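Local coordinates for protein five-membered-cyclitol-phosphate synthase (Streptomyces citricolor, PDB 6K96) that belongs to the myo-inositol-1-phosphate synthase family and binds nicotinamide-adenine-dinucleotide and a sodium ion in a tetrameric assembly, at residues V155-E160 with D182-H187; L188-V193 with L286-Q291; D264-M269 with V290-N295. All blocks are in the same frame, centred on the assembly; numbering follows the deposited sequence.

Contact 1 (V155-E160 with D182-H187); sequences VNCTPE and DDLASH. With NAD (nicotinamide-adenine-dinucleotide), chain G.
Asn156 and Asp182 meet amide to carboxylate, their planes turned 58° apart. With CG anti to the backbone N (chi1 -176°), the amide of Asn156 is carried over to Asp182, and ND2 donates to Asp182 OD1 at 2.9 Å. The bond lies close to the amide plane of Asn156, yet it reaches the carboxylate from above its plane. The other end of the same amide stays local: Asn156 OD1 accepts from Thr158 N at 2.8 Å, an Asx turn that folds the chain as it leaves strand 153-156. The carboxylate of Asp182 has further partners, a salt bridge to Arg164 and bonds to the backbone N of Val162 and Ala163.

Two backbone bonds join the segments, Asp183 N to Asn156 O at 3.1 Å and Leu184 N to Cys157 O at 2.9 Å. Beside them Pro159 crosses the Asp183 carboxylate at a slant, CB 3.6 Å from OD2, an oxygen that also forms a salt bridge with Lys327. On the nicotinamide side Cys157 CB packs on Leu184 CG at 3.8 Å. Leu184 O comes within 3.3 Å of NAD C5N, and the carboxamide N7N of NAD donates to Ser186 OG at 3.0 Å.

The contact lies at the C-terminal end of a parallel strand, where Rossmann-type domains bind dinucleotides. Both oxygens of the buried Asp182 are gripped twice, OD1 by Asn156 and Ala163, OD2 by Arg164 and Val162, which is likely to fix the loop that presents Leu184 O and Ser186 OG to the nicotinamide.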
# COMPACT_ATOMS: atom_id res chain seq x y z
N VAL B 155 -16.19 7.71 -34.75
CA VAL B 155 -15.19 7.28 -33.71
C VAL B 155 -15.80 6.21 -32.82
O VAL B 155 -16.72 6.53 -32.07
CB VAL B 155 -14.71 8.48 -32.86
CG1 VAL B 155 -13.85 8.02 -31.69
CG2 VAL B 155 -13.96 9.52 -33.68
N ASN B 156 -15.21 5.02 -32.80
CA ASN B 156 -15.66 3.89 -31.94
C ASN B 156 -14.83 3.80 -30.63
O ASN B 156 -13.72 3.20 -30.66
CB ASN B 156 -15.59 2.58 -32.72
CG ASN B 156 -16.13 1.45 -31.89
OD1 ASN B 156 -16.80 1.68 -30.91
ND2 ASN B 156 -15.88 0.23 -32.31
N CYS B 157 -15.40 4.25 -29.50
CA CYS B 157 -14.83 4.02 -28.15
C CYS B 157 -14.84 2.55 -27.70
O CYS B 157 -14.06 2.26 -26.71
CB CYS B 157 -15.62 4.65 -27.02
SG CYS B 157 -15.67 6.43 -27.16
N THR B 158 -15.71 1.72 -28.28
CA THR B 158 -16.11 0.41 -27.68
C THR B 158 -15.35 -0.73 -28.35
O THR B 158 -14.77 -0.49 -29.41
CB THR B 158 -17.62 0.13 -27.79
OG1 THR B 158 -17.94 -0.33 -29.09
CG2 THR B 158 -18.46 1.34 -27.47
N PRO B 159 -15.35 -1.95 -27.75
CA PRO B 159 -14.74 -3.15 -28.35
C PRO B 159 -15.54 -3.74 -29.54
O PRO B 159 -15.04 -4.68 -30.18
CB PRO B 159 -14.67 -4.21 -27.23
CG PRO B 159 -15.01 -3.44 -25.97
CD PRO B 159 -15.87 -2.27 -26.40
N GLU B 160 -16.68 -3.16 -29.87
CA GLU B 160 -17.49 -3.66 -31.01
C GLU B 160 -16.69 -3.53 -32.30
O GLU B 160 -15.94 -2.59 -32.44
CB GLU B 160 -18.86 -2.99 -31.08
CG GLU B 160 -19.86 -3.62 -30.13
CD GLU B 160 -19.38 -3.91 -28.71
OE1 GLU B 160 -19.21 -5.13 -28.37
OE2 GLU B 160 -19.18 -2.92 -27.96
N ASP B 182 -10.77 0.34 -33.41
CA ASP B 182 -11.81 0.34 -32.38
C ASP B 182 -11.23 0.26 -30.95
O ASP B 182 -10.11 -0.21 -30.76
CB ASP B 182 -12.76 -0.85 -32.55
CG ASP B 182 -13.33 -0.95 -33.94
OD1 ASP B 182 -13.84 0.07 -34.43
OD2 ASP B 182 -13.22 -2.02 -34.55
N ASP B 183 -12.00 0.73 -29.98
CA ASP B 183 -11.85 0.42 -28.53
C ASP B 183 -10.78 1.31 -27.89
O ASP B 183 -9.59 0.97 -28.12
CB ASP B 183 -11.52 -1.06 -28.34
CG ASP B 183 -11.78 -1.54 -26.93
OD1 ASP B 183 -12.32 -0.74 -26.11
OD2 ASP B 183 -11.45 -2.72 -26.66
N LEU B 184 -11.18 2.32 -27.10
CA LEU B 184 -10.23 3.25 -26.39
C LEU B 184 -9.27 2.46 -25.51
O LEU B 184 -9.76 1.69 -24.64
CB LEU B 184 -10.94 4.24 -25.47
CG LEU B 184 -11.99 5.12 -26.11
CD1 LEU B 184 -12.44 6.17 -25.10
CD2 LEU B 184 -11.48 5.75 -27.39
N ALA B 185 -7.97 2.70 -25.67
CA ALA B 185 -6.92 2.39 -24.66
C ALA B 185 -6.82 3.54 -23.64
O ALA B 185 -6.41 4.67 -24.01
CB ALA B 185 -5.62 2.18 -25.37
N SER B 186 -7.20 3.30 -22.39
CA SER B 186 -7.43 4.37 -21.38
C SER B 186 -6.15 5.20 -21.26
O SER B 186 -5.07 4.63 -21.46
CB SER B 186 -7.91 3.81 -20.07
OG SER B 186 -9.36 3.87 -19.95
N HIS B 187 -6.27 6.51 -21.00
CA HIS B 187 -5.12 7.46 -20.94
C HIS B 187 -3.98 6.79 -20.17
O HIS B 187 -2.84 6.66 -20.72
CB HIS B 187 -5.49 8.81 -20.29
CG HIS B 187 -4.59 9.92 -20.73
ND1 HIS B 187 -4.85 11.26 -20.44
CD2 HIS B 187 -3.47 9.91 -21.51
CE1 HIS B 187 -3.93 12.01 -21.01
NE2 HIS B 187 -3.08 11.21 -21.68
PA NAD G . -21.87 5.42 -19.69
O1A NAD G . -22.56 4.21 -19.20
O2A NAD G . -21.62 6.49 -18.67
O5B NAD G . -22.50 6.06 -21.00
C5B NAD G . -23.42 5.19 -21.71
C4B NAD G . -24.54 6.02 -22.27
O4B NAD G . -25.19 5.39 -23.42
C3B NAD G . -25.67 6.27 -21.26
O3B NAD G . -26.05 7.64 -21.35
C2B NAD G . -26.78 5.37 -21.78
O2B NAD G . -27.94 5.85 -21.17
C1B NAD G . -26.59 5.62 -23.28
N9A NAD G . -27.27 4.75 -24.21
C8A NAD G . -27.59 3.44 -23.94
N7A NAD G . -28.13 2.82 -24.97
C5A NAD G . -28.13 3.76 -25.99
C6A NAD G . -28.57 3.69 -27.33
N6A NAD G . -29.07 2.58 -27.87
N1A NAD G . -28.40 4.79 -28.12
C2A NAD G . -27.89 5.89 -27.54
N3A NAD G . -27.46 6.07 -26.29
C4A NAD G . -27.60 4.96 -25.55
O3 NAD G . -20.47 4.97 -20.28
PN NAD G . -19.07 5.75 -20.31
O1N NAD G . -19.31 7.07 -20.93
O2N NAD G . -18.53 5.56 -18.92
O5D NAD G . -18.25 4.83 -21.35
C5D NAD G . -18.79 4.71 -22.73
C4D NAD G . -18.12 3.57 -23.43
O4D NAD G . -16.70 3.80 -23.60
C3D NAD G . -18.25 2.24 -22.67
O3D NAD G . -18.42 1.22 -23.64
C2D NAD G . -16.86 2.04 -22.08
O2D NAD G . -16.43 0.71 -21.89
C1D NAD G . -15.99 2.63 -23.19
N1N NAD G . -14.61 2.90 -22.66
C2N NAD G . -14.47 3.64 -21.45
C3N NAD G . -13.24 3.76 -20.81
C7N NAD G . -13.17 4.60 -19.55
O7N NAD G . -14.14 5.25 -19.19
N7N NAD G . -12.03 4.59 -18.86
C4N NAD G . -12.16 3.09 -21.38
C5N NAD G . -12.27 2.53 -22.65
C6N NAD G . -13.52 2.36 -23.23

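Contact 2 (L188-V193 with L286-Q291); sequences LGTSVV and LKLKVQ
Val193 and Leu286 make the nearest side-chain approach, methyl to methyl, with CG1 of Val193 3.7 Å from CD1 of Leu286. Their side chains meet at a slant. Val193 CG1 lies anti to the backbone N (chi1 180°), which brings this branch to the strand; in Leu286 the first torsion carries CG outward and the second (chi2 152°) sets CD1. Two residues along the strand, Leu288 meets the start of the helix. Its CD2 is 4.0 Å from Thr190 CA and 4.3 Å from Val193 CG2, so this one methyl rests against the backbone of the first helical turn and the flank of a valine. Nearer the end of the strand, Val290 CG1 lies 4.4 Å from Leu188 O. The contact is thus apolar and rather loose, built from Leu286, Leu288 and Val290 on one face of the strand.

Behind this first shell, Gly189 occupies the N-cap position of helix 190-203; its carbonyl receives weak bonds from Val192 N and Val193 N. Thr190 OG1 is hydrogen-bonded to Asn215 OD1 of strand 207-217. Leu188 is steadied through its carbonyl, which accepts from Asn295 ND2.

Further out, helix 190-203 lies across one face of the mixed sheet. Thr190 touches Ala268 of strand 265-275 and Gln213 of strand 207-217, so the helix start spans three strands, and Lys236 of helix 234-239 packs against Thr190 and Ser191. Along its other edge strand 281-291 pairs antiparallel with a strand of the second subunit, which continues the sheet, and Val282 and Ile284 of that subunit pack on Leu188 and Leu286.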
# COMPACT_ATOMS: atom_id res chain seq x y z
N LEU B 188 -4.28 6.36 -18.95
CA LEU B 188 -3.34 5.54 -18.14
C LEU B 188 -4.10 4.38 -17.51
O LEU B 188 -4.78 4.54 -16.52
CB LEU B 188 -2.64 6.35 -17.04
CG LEU B 188 -1.64 5.48 -16.27
CD1 LEU B 188 -0.49 5.03 -17.18
CD2 LEU B 188 -1.11 6.19 -15.05
N GLY B 189 -3.89 3.22 -18.08
CA GLY B 189 -4.74 2.08 -17.71
C GLY B 189 -4.02 1.14 -16.80
O GLY B 189 -2.80 1.07 -16.90
N THR B 190 -4.81 0.42 -16.01
CA THR B 190 -4.34 -0.61 -15.08
C THR B 190 -3.29 -1.47 -15.78
O THR B 190 -2.24 -1.79 -15.14
CB THR B 190 -5.56 -1.41 -14.64
OG1 THR B 190 -6.61 -0.49 -14.32
CG2 THR B 190 -5.23 -2.31 -13.48
N SER B 191 -3.62 -1.89 -17.02
CA SER B 191 -2.94 -3.01 -17.70
C SER B 191 -1.57 -2.54 -18.22
O SER B 191 -0.59 -3.34 -18.18
CB SER B 191 -3.85 -3.65 -18.77
OG SER B 191 -4.59 -4.79 -18.23
N VAL B 192 -1.45 -1.29 -18.68
CA VAL B 192 -0.13 -0.77 -19.09
C VAL B 192 0.76 -0.67 -17.85
O VAL B 192 1.92 -1.03 -17.97
CB VAL B 192 -0.23 0.55 -19.86
CG1 VAL B 192 -0.67 1.73 -18.97
CG2 VAL B 192 1.10 0.86 -20.52
N VAL B 193 0.25 -0.30 -16.68
CA VAL B 193 1.08 -0.31 -15.44
C VAL B 193 1.47 -1.73 -15.11
O VAL B 193 2.62 -1.97 -14.87
CB VAL B 193 0.43 0.32 -14.20
CG1 VAL B 193 1.38 0.23 -13.02
CG2 VAL B 193 -0.01 1.74 -14.43
N LEU B 286 1.04 -2.43 -5.37
CA LEU B 286 0.76 -1.12 -6.00
C LEU B 286 -0.75 -0.81 -5.84
O LEU B 286 -1.51 -1.73 -5.78
CB LEU B 286 1.24 -1.12 -7.45
CG LEU B 286 0.93 0.15 -8.23
CD1 LEU B 286 1.96 0.37 -9.34
CD2 LEU B 286 -0.44 0.16 -8.84
N LYS B 287 -1.11 0.46 -5.59
CA LYS B 287 -2.48 0.97 -5.75
C LYS B 287 -2.49 2.06 -6.81
O LYS B 287 -1.56 2.84 -6.80
CB LYS B 287 -3.02 1.49 -4.43
CG LYS B 287 -4.40 2.07 -4.60
CD LYS B 287 -5.06 2.44 -3.34
CE LYS B 287 -6.35 3.19 -3.63
NZ LYS B 287 -6.84 3.90 -2.42
N LEU B 288 -3.46 2.04 -7.73
CA LEU B 288 -3.71 3.05 -8.76
C LEU B 288 -5.08 3.63 -8.49
O LEU B 288 -5.97 2.83 -8.24
CB LEU B 288 -3.62 2.38 -10.11
CG LEU B 288 -4.06 3.23 -11.30
CD1 LEU B 288 -3.33 4.54 -11.34
CD2 LEU B 288 -3.87 2.47 -12.61
N LYS B 289 -5.21 4.95 -8.35
CA LYS B 289 -6.55 5.59 -8.35
C LYS B 289 -6.60 6.51 -9.56
O LYS B 289 -5.59 7.17 -9.72
CB LYS B 289 -6.86 6.29 -7.03
CG LYS B 289 -8.35 6.55 -6.81
CD LYS B 289 -8.67 7.07 -5.44
CE LYS B 289 -10.01 6.59 -4.91
NZ LYS B 289 -11.06 7.65 -4.93
N VAL B 290 -7.67 6.51 -10.36
CA VAL B 290 -7.89 7.46 -11.49
C VAL B 290 -9.36 7.87 -11.58
O VAL B 290 -10.22 7.17 -11.00
CB VAL B 290 -7.41 6.80 -12.79
CG1 VAL B 290 -5.96 6.43 -12.71
CG2 VAL B 290 -8.25 5.59 -13.16
N GLN B 291 -9.65 8.97 -12.26
CA GLN B 291 -11.03 9.37 -12.66
C GLN B 291 -11.34 8.62 -13.95
O GLN B 291 -10.95 9.13 -14.99
CB GLN B 291 -11.22 10.81 -13.12
CG GLN B 291 -11.88 11.77 -12.18
CD GLN B 291 -13.07 11.39 -11.33
OE1 GLN B 291 -13.18 11.97 -10.27
NE2 GLN B 291 -13.95 10.49 -11.73

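Contact 3 (D264-M269 with V290-N295); sequences DHKVAM and VQDSSN. With NA (sodium ion), chain H; NAD (nicotinamide-adenine-dinucleotide), chain G.
The carboxylate of Asp264 and the amide of Gln291 lie almost in one plane, 4° apart, although their side chains cross at about a right angle. They lie at the open end of the antiparallel beta hairpin of strands 265-275 and 281-291. Gln291 NE2 donates to Asp264 OD2 at 2.9 Å from the anti side, within 14° of its own amide plane. From the syn side the same oxygen accepts Ser293 N, also at 2.9 Å. The imidazole of His265 has Val290 O at its edge and in plane, CD2 being 3.5 Å from it; the ring leans 27° from the Gln291 amide, with NE2 3.2 Å from OE1 but poorly angled for a hydrogen bond.

Within the hairpin, Lys266 and Val290 form a hydrogen-bonded pair, Lys266 N giving to Val290 O and Val290 N to Lys266 O, while His265 and Gln291 form the neighbouring non-hydrogen-bonded pair. Beyond the last pair, Asp292 N donates to Asp264 O at 2.9 Å, close to where strand 281-291 passes into helix 292-313. On the Lys266 and Val290 face, the aliphatic chain of Lys266 runs across Asp292, with CD 3.7 Å from OD1.

The junction also builds part of the cofactor site. N7N of NAD donates to Asp292 O and, weakly, to Asp292 OD1. Asp264 acts from the second shell: its OD1, bonded also to Asn219 ND2, accepts from the hydroxyl of Ser293. That hydroxyl oxygen, OG, binds the sodium ion at 2.5 Å, alongside Asn15 OD1 and the NAD atoms O2N and O7N.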
# COMPACT_ATOMS: atom_id res chain seq x y z
N ASP B 264 -17.48 7.46 -10.55
CA ASP B 264 -16.63 7.36 -11.77
C ASP B 264 -15.15 7.15 -11.43
O ASP B 264 -14.41 7.01 -12.40
CB ASP B 264 -16.77 8.56 -12.70
CG ASP B 264 -16.00 8.45 -13.99
OD1 ASP B 264 -16.35 7.59 -14.89
OD2 ASP B 264 -15.04 9.21 -14.13
N HIS B 265 -14.76 7.00 -10.17
CA HIS B 265 -13.38 6.61 -9.82
C HIS B 265 -13.11 5.15 -10.13
O HIS B 265 -13.98 4.37 -9.94
CB HIS B 265 -13.05 6.81 -8.34
CG HIS B 265 -12.71 8.20 -8.01
ND1 HIS B 265 -13.34 8.86 -7.00
CD2 HIS B 265 -11.83 9.07 -8.57
CE1 HIS B 265 -12.85 10.10 -6.90
NE2 HIS B 265 -11.93 10.27 -7.87
N LYS B 266 -11.90 4.79 -10.51
CA LYS B 266 -11.56 3.37 -10.67
C LYS B 266 -10.29 3.14 -9.84
O LYS B 266 -9.38 3.94 -9.97
CB LYS B 266 -11.41 3.01 -12.14
CG LYS B 266 -10.53 1.80 -12.41
CD LYS B 266 -10.69 1.19 -13.79
CE LYS B 266 -11.82 0.18 -13.79
NZ LYS B 266 -11.75 -0.62 -15.04
N VAL B 267 -10.22 2.06 -9.08
CA VAL B 267 -9.07 1.67 -8.23
C VAL B 267 -8.54 0.37 -8.77
O VAL B 267 -9.32 -0.43 -9.09
CB VAL B 267 -9.47 1.51 -6.77
CG1 VAL B 267 -8.34 0.86 -6.01
CG2 VAL B 267 -9.85 2.84 -6.14
N ALA B 268 -7.23 0.21 -8.82
CA ALA B 268 -6.52 -1.00 -9.23
C ALA B 268 -5.57 -1.39 -8.11
O ALA B 268 -5.15 -0.54 -7.45
CB ALA B 268 -5.75 -0.68 -10.45
N MET B 269 -5.39 -2.65 -7.81
CA MET B 269 -4.47 -3.09 -6.76
C MET B 269 -3.67 -4.18 -7.42
O MET B 269 -4.30 -4.99 -8.12
CB MET B 269 -5.18 -3.61 -5.51
CG MET B 269 -5.22 -2.58 -4.42
SD MET B 269 -6.92 -2.29 -3.83
CE MET B 269 -7.50 -3.95 -3.53
N VAL B 290 -7.67 6.51 -10.36
CA VAL B 290 -7.89 7.46 -11.49
C VAL B 290 -9.36 7.87 -11.58
O VAL B 290 -10.22 7.17 -11.00
CB VAL B 290 -7.41 6.80 -12.79
CG1 VAL B 290 -5.96 6.43 -12.71
CG2 VAL B 290 -8.25 5.59 -13.16
N GLN B 291 -9.65 8.97 -12.26
CA GLN B 291 -11.03 9.37 -12.66
C GLN B 291 -11.34 8.62 -13.95
O GLN B 291 -10.95 9.13 -14.99
CB GLN B 291 -11.22 10.81 -13.12
CG GLN B 291 -11.88 11.77 -12.18
CD GLN B 291 -13.07 11.39 -11.33
OE1 GLN B 291 -13.18 11.97 -10.27
NE2 GLN B 291 -13.95 10.49 -11.73
N ASP B 292 -11.97 7.45 -13.87
CA ASP B 292 -12.06 6.48 -15.02
C ASP B 292 -12.44 7.24 -16.30
O ASP B 292 -11.75 7.08 -17.30
CB ASP B 292 -12.98 5.31 -14.69
CG ASP B 292 -12.86 4.15 -15.66
OD1 ASP B 292 -11.72 3.92 -16.08
OD2 ASP B 292 -13.92 3.54 -16.06
N SER B 293 -13.41 8.13 -16.27
CA SER B 293 -13.90 8.80 -17.50
C SER B 293 -12.98 9.95 -17.97
O SER B 293 -13.18 10.42 -19.14
CB SER B 293 -15.29 9.25 -17.32
OG SER B 293 -16.16 8.14 -17.33
N SER B 294 -12.04 10.40 -17.15
CA SER B 294 -10.92 11.27 -17.61
C SER B 294 -9.99 10.38 -18.42
O SER B 294 -9.42 10.88 -19.40
CB SER B 294 -10.17 11.97 -16.46
OG SER B 294 -10.93 13.07 -15.92
N ASN B 295 -9.87 9.09 -18.07
CA ASN B 295 -8.99 8.16 -18.81
C ASN B 295 -9.59 7.98 -20.19
O ASN B 295 -8.84 7.60 -21.06
CB ASN B 295 -8.83 6.81 -18.13
CG ASN B 295 -7.53 6.60 -17.38
OD1 ASN B 295 -6.63 7.43 -17.42
ND2 ASN B 295 -7.41 5.47 -16.70
NA NA H . -16.27 5.94 -18.58
PA NAD G . -21.87 5.42 -19.69
O1A NAD G . -22.56 4.21 -19.20
O2A NAD G . -21.62 6.49 -18.67
O5B NAD G . -22.50 6.06 -21.00
C5B NAD G . -23.42 5.19 -21.71
C4B NAD G . -24.54 6.02 -22.27
O4B NAD G . -25.19 5.39 -23.42
C3B NAD G . -25.67 6.27 -21.26
O3B NAD G . -26.05 7.64 -21.35
C2B NAD G . -26.78 5.37 -21.78
O2B NAD G . -27.94 5.85 -21.17
C1B NAD G . -26.59 5.62 -23.28
N9A NAD G . -27.27 4.75 -24.21
C8A NAD G . -27.59 3.44 -23.94
N7A NAD G . -28.13 2.82 -24.97
C5A NAD G . -28.13 3.76 -25.99
C6A NAD G . -28.57 3.69 -27.33
N6A NAD G . -29.07 2.58 -27.87
N1A NAD G . -28.40 4.79 -28.12
C2A NAD G . -27.89 5.89 -27.54
N3A NAD G . -27.46 6.07 -26.29
C4A NAD G . -27.60 4.96 -25.55
O3 NAD G . -20.47 4.97 -20.28
PN NAD G . -19.07 5.75 -20.31
O1N NAD G . -19.31 7.07 -20.93
O2N NAD G . -18.53 5.56 -18.92
O5D NAD G . -18.25 4.83 -21.35
C5D NAD G . -18.79 4.71 -22.73
C4D NAD G . -18.12 3.57 -23.43
O4D NAD G . -16.70 3.80 -23.60
C3D NAD G . -18.25 2.24 -22.67
O3D NAD G . -18.42 1.22 -23.64
C2D NAD G . -16.86 2.04 -22.08
O2D NAD G . -16.43 0.71 -21.89
C1D NAD G . -15.99 2.63 -23.19
N1N NAD G . -14.61 2.90 -22.66
C2N NAD G . -14.47 3.64 -21.45
C3N NAD G . -13.24 3.76 -20.81
C7N NAD G . -13.17 4.60 -19.55
O7N NAD G . -14.14 5.25 -19.19
N7N NAD G . -12.03 4.59 -18.86
C4N NAD G . -12.16 3.09 -21.38
C5N NAD G . -12.27 2.53 -22.65
C6N NAD G . -13.52 2.36 -23.23

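In the fold
Along the chain contact 1 closes before contacts 2 and 3 open, and its second segment, 182-187, runs directly into 188-193 of contact 2. Contact 1 lies in the loops that follow the last two strands of the parallel sheet, 153-156 and 179-180, about 17 Å from contact 2 and 16 Å from contact 3, centre to centre. Contacts 2 and 3 are only about 7 Å apart and share Val290 and Gln291 at the end of strand 281-291. Asn295 O of contact 3 lies 2.8 Å from His187 N of contact 1. Both touch NAD, so its nicotinamide end is held by loops of the parallel sheet and the strand-to-helix junction of the mixed sheet; all three contacts touch the second subunit.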